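Local coordinates for tail spike protein (Acinetobacter phage vB_AbaP_AS12, PDB 6EU4) that probably recognises and degrades the capsular polysaccharide of its host Acinetobacter baumannii as a trimeric tailspike, letting the phage reach the cell surface, at residues A32-Y43 against Y55-A65. Sequence-based numbering, arbitrary orientation.
With ZN (zinc ion), chain D.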
loop_
_atom_site.group_PDB
_atom_site.type_symbol
_atom_site.label_atom_id
_atom_site.label_comp_id
_atom_site.label_asym_id
_atom_site.label_seq_id
_atom_site.Cartn_x
_atom_site.Cartn_y
_atom_site.Cartn_z
ATOM N N ALA A 32 61.601 -8.366 -20.519
ATOM C CA ALA A 32 61.298 -8.234 -19.104
ATOM C C ALA A 32 61.649 -9.511 -18.359
ATOM O O ALA A 32 61.506 -10.618 -18.884
ATOM C CB ALA A 32 59.817 -7.901 -18.887
ATOM N N ASN A 33 62.111 -9.340 -17.125
ATOM C CA ASN A 33 62.318 -10.452 -16.214
ATOM C C ASN A 33 61.024 -10.781 -15.480
ATOM O O ASN A 33 60.140 -9.936 -15.318
ATOM C CB ASN A 33 63.407 -10.131 -15.196
ATOM C CG ASN A 33 64.800 -10.127 -15.800
ATOM O OD1 ASN A 33 65.043 -10.717 -16.859
ATOM N ND2 ASN A 33 65.734 -9.474 -15.114
ATOM N N ASP A 34 60.928 -12.029 -15.032
ATOM C CA ASP A 34 59.782 -12.466 -14.246
ATOM C C ASP A 34 59.570 -11.521 -13.067
ATOM O O ASP A 34 60.512 -11.206 -12.335
ATOM C CB ASP A 34 60.017 -13.899 -13.753
ATOM C CG ASP A 34 58.744 -14.588 -13.304
ATOM O OD1 ASP A 34 57.648 -14.175 -13.726
ATOM O OD2 ASP A 34 58.846 -15.558 -12.525
ATOM N N GLY A 35 58.336 -11.040 -12.908
ATOM C CA GLY A 35 57.990 -10.176 -11.795
ATOM C C GLY A 35 58.188 -8.688 -12.016
ATOM O O GLY A 35 57.943 -7.908 -11.086
HETATM N N MSE A 36 58.637 -8.271 -13.196
HETATM C CA MSE A 36 58.785 -6.857 -13.535
HETATM C C MSE A 36 57.434 -6.132 -13.459
HETATM O O MSE A 36 56.399 -6.717 -13.768
HETATM C CB MSE A 36 59.392 -6.738 -14.942
HETATM C CG MSE A 36 59.626 -5.320 -15.462
HETATM SE SE MSE A 36 60.685 -5.308 -17.128
HETATM C CE MSE A 36 62.400 -5.872 -16.397
ATOM N N VAL A 37 57.441 -4.857 -13.065
ATOM C CA VAL A 37 56.223 -4.049 -12.974
ATOM C C VAL A 37 56.301 -2.925 -13.998
ATOM O O VAL A 37 57.304 -2.200 -14.062
ATOM C CB VAL A 37 56.018 -3.464 -11.565
ATOM C CG1 VAL A 37 54.702 -2.682 -11.502
ATOM C CG2 VAL A 37 56.059 -4.554 -10.499
ATOM N N ALA A 38 55.235 -2.772 -14.781
ATOM C CA ALA A 38 55.099 -1.701 -15.751
ATOM C C ALA A 38 53.829 -0.908 -15.466
ATOM O O ALA A 38 52.853 -1.440 -14.929
ATOM C CB ALA A 38 55.043 -2.249 -17.183
ATOM N N TYR A 39 53.853 0.366 -15.837
ATOM C CA TYR A 39 52.676 1.224 -15.831
ATOM C C TYR A 39 52.310 1.536 -17.274
ATOM O O TYR A 39 53.101 2.150 -17.992
ATOM C CB TYR A 39 52.927 2.515 -15.055
ATOM C CG TYR A 39 51.710 3.412 -15.003
ATOM C CD1 TYR A 39 50.694 3.174 -14.089
ATOM C CD2 TYR A 39 51.571 4.481 -15.875
ATOM C CE1 TYR A 39 49.566 3.984 -14.041
ATOM C CE2 TYR A 39 50.464 5.296 -15.832
ATOM C CZ TYR A 39 49.462 5.045 -14.916
ATOM O OH TYR A 39 48.357 5.856 -14.882
ATOM N N VAL A 40 51.115 1.118 -17.693
ATOM C CA VAL A 40 50.634 1.370 -19.046
ATOM C C VAL A 40 49.793 2.642 -19.034
ATOM O O VAL A 40 48.824 2.750 -18.272
ATOM C CB VAL A 40 49.825 0.175 -19.579
ATOM C CG1 VAL A 40 49.306 0.461 -20.990
ATOM C CG2 VAL A 40 50.675 -1.097 -19.584
ATOM N N LYS A 41 50.157 3.602 -19.891
ATOM C CA LYS A 41 49.486 4.900 -19.893
ATOM C C LYS A 41 48.023 4.756 -20.283
ATOM O O LYS A 41 47.130 5.316 -19.635
ATOM C CB LYS A 41 50.190 5.857 -20.851
ATOM C CG LYS A 41 51.628 6.151 -20.525
ATOM C CD LYS A 41 52.184 7.144 -21.536
ATOM C CE LYS A 41 53.667 7.308 -21.432
ATOM N NZ LYS A 41 54.184 8.210 -22.516
ATOM N N GLY A 42 47.759 4.021 -21.357
ATOM C CA GLY A 42 46.402 3.790 -21.809
ATOM C C GLY A 42 46.377 2.563 -22.682
ATOM O O GLY A 42 47.414 2.118 -23.179
ATOM N N TYR A 43 45.184 1.984 -22.834
ATOM C CA TYR A 43 45.074 0.780 -23.650
ATOM C C TYR A 43 45.512 1.080 -25.075
ATOM O O TYR A 43 46.327 0.349 -25.666
ATOM C CB TYR A 43 43.634 0.237 -23.617
ATOM C CG TYR A 43 43.510 -1.187 -24.130
ATOM C CD1 TYR A 43 43.521 -1.456 -25.488
ATOM C CD2 TYR A 43 43.390 -2.257 -23.249
ATOM C CE1 TYR A 43 43.409 -2.748 -25.968
ATOM C CE2 TYR A 43 43.276 -3.563 -23.715
ATOM C CZ TYR A 43 43.290 -3.800 -25.086
ATOM O OH TYR A 43 43.174 -5.075 -25.581
ATOM N N TYR A 55 43.877 9.533 -21.646
ATOM C CA TYR A 55 44.480 8.224 -21.420
ATOM C C TYR A 55 43.502 7.387 -20.608
ATOM O O TYR A 55 43.165 7.748 -19.479
ATOM C CB TYR A 55 45.820 8.350 -20.693
ATOM C CG TYR A 55 46.943 8.952 -21.511
ATOM C CD1 TYR A 55 47.662 8.177 -22.407
ATOM C CD2 TYR A 55 47.309 10.285 -21.368
ATOM C CE1 TYR A 55 48.695 8.708 -23.135
ATOM C CE2 TYR A 55 48.347 10.823 -22.104
ATOM C CZ TYR A 55 49.037 10.031 -22.983
ATOM O OH TYR A 55 50.078 10.549 -23.719
ATOM N N VAL A 56 43.018 6.291 -21.190
ATOM C CA VAL A 56 42.056 5.428 -20.505
ATOM C C VAL A 56 42.431 3.980 -20.767
ATOM O O VAL A 56 43.064 3.652 -21.774
ATOM C CB VAL A 56 40.588 5.684 -20.929
ATOM C CG1 VAL A 56 40.173 7.118 -20.626
ATOM C CG2 VAL A 56 40.369 5.354 -22.415
ATOM N N GLY A 57 42.056 3.115 -19.830
ATOM C CA GLY A 57 42.232 1.691 -20.009
ATOM C C GLY A 57 43.621 1.163 -19.736
ATOM O O GLY A 57 43.900 0.010 -20.082
ATOM N N GLY A 58 44.502 1.956 -19.133
ATOM C CA GLY A 58 45.835 1.514 -18.766
ATOM C C GLY A 58 45.878 0.902 -17.382
ATOM O O GLY A 58 44.923 0.273 -16.925
ATOM N N GLY A 59 46.992 1.101 -16.698
ATOM C CA GLY A 59 47.148 0.638 -15.335
ATOM C C GLY A 59 48.415 -0.168 -15.177
ATOM O O GLY A 59 49.138 -0.440 -16.134
ATOM N N HIS A 60 48.684 -0.547 -13.928
ATOM C CA HIS A 60 49.885 -1.315 -13.626
ATOM C C HIS A 60 49.731 -2.750 -14.109
ATOM O O HIS A 60 48.637 -3.329 -14.064
ATOM C CB HIS A 60 50.173 -1.315 -12.121
ATOM C CG HIS A 60 50.459 0.042 -11.555
ATOM N ND1 HIS A 60 49.460 0.896 -11.142
ATOM C CD2 HIS A 60 51.626 0.691 -11.332
ATOM C CE1 HIS A 60 49.998 2.014 -10.690
ATOM N NE2 HIS A 60 51.311 1.914 -10.789
ATOM N N ARG A 61 50.834 -3.316 -14.588
ATOM C CA ARG A 61 50.898 -4.723 -14.950
ATOM C C ARG A 61 52.159 -5.340 -14.377
ATOM O O ARG A 61 53.179 -4.666 -14.198
ATOM C CB ARG A 61 50.858 -4.913 -16.464
ATOM C CG ARG A 61 49.537 -4.452 -17.056
ATOM C CD ARG A 61 49.267 -5.008 -18.423
ATOM N NE ARG A 61 47.915 -4.646 -18.855
ATOM C CZ ARG A 61 46.932 -5.501 -19.105
ATOM N NH1 ARG A 61 47.105 -6.808 -18.983
ATOM N NH2 ARG A 61 45.758 -5.043 -19.491
ATOM N N ILE A 62 52.074 -6.632 -14.081
ATOM C CA ILE A 62 53.201 -7.400 -13.569
ATOM C C ILE A 62 53.444 -8.565 -14.508
ATOM O O ILE A 62 52.516 -9.317 -14.830
ATOM C CB ILE A 62 52.949 -7.902 -12.138
ATOM C CG1 ILE A 62 52.673 -6.720 -11.206
ATOM C CG2 ILE A 62 54.149 -8.713 -11.653
ATOM C CD1 ILE A 62 52.258 -7.124 -9.789
ATOM N N TYR A 63 54.690 -8.732 -14.925
ATOM C CA TYR A 63 55.033 -9.792 -15.862
ATOM C C TYR A 63 55.080 -11.144 -15.156
ATOM O O TYR A 63 55.769 -11.304 -14.146
ATOM C CB TYR A 63 56.372 -9.485 -16.524
ATOM C CG TYR A 63 56.737 -10.485 -17.588
ATOM C CD1 TYR A 63 55.903 -10.690 -18.678
ATOM C CD2 TYR A 63 57.910 -11.227 -17.503
ATOM C CE1 TYR A 63 56.224 -11.604 -19.657
ATOM C CE2 TYR A 63 58.241 -12.144 -18.481
ATOM C CZ TYR A 63 57.391 -12.324 -19.556
ATOM O OH TYR A 63 57.699 -13.231 -20.531
ATOM N N VAL A 64 54.318 -12.105 -15.676
ATOM C CA VAL A 64 54.297 -13.477 -15.170
ATOM C C VAL A 64 54.872 -14.362 -16.274
ATOM O O VAL A 64 54.154 -14.765 -17.197
ATOM C CB VAL A 64 52.886 -13.924 -14.776
ATOM C CG1 VAL A 64 52.904 -15.353 -14.254
ATOM C CG2 VAL A 64 52.295 -12.983 -13.738
ATOM N N ALA A 65 56.166 -14.689 -16.157
ATOM C CA ALA A 65 56.888 -15.336 -17.254
ATOM C C ALA A 65 56.236 -16.646 -17.680
ATOM O O ALA A 65 56.232 -16.986 -18.870
ATOM C CB ALA A 65 58.340 -15.586 -16.854
HETATM ZN ZN ZN D . 51.762 3.597 -9.780
HETATM O O HOH W 1 44.547 4.816 -18.296
HETATM O O HOH W 2 53.976 3.684 -10.230
#
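Tyr39 turns the edge of its ring onto the face of His60, an edge-to-face pair (planes at 67°) with CD1 of Tyr39 standing 3.6 Å above the plane of the His60 ring, over its centre. With CG of Tyr39 anti to the backbone N (chi1 -179°), the ring reaches across to the imidazole. His60 NE2 binds the zinc ion at 2.0 Å, joined by His60 of both other subunits and a water. Val37 and Ile62 lie alongside each other, apolar branches suited to a face packed against neighbouring chains. Strands 37-40 and 59-63 pair antiparallel, Ala38 and Arg61 bonded both ways and Val40 and Gly59 likewise. Just beyond, Gly58 lets the backbones close to 3.8 Å between its CA and Gly42 CA; a CB there would collide with Val40 O. A water bridges Lys41 O and Gly58 N. The other end opens to solvent at the turn Asn33 to Met36, yet Tyr63 packs against it, CD2 3.4 Å from Asn33 O, and Asp34 OD1 accepts a nearly straight bond (176°) from Ala65 N, from above the carboxylate plane. Imidazole nitrogen suits zinc, and three copies meeting at one ion imply that this hairpin ties the N-terminal part of the trimer together.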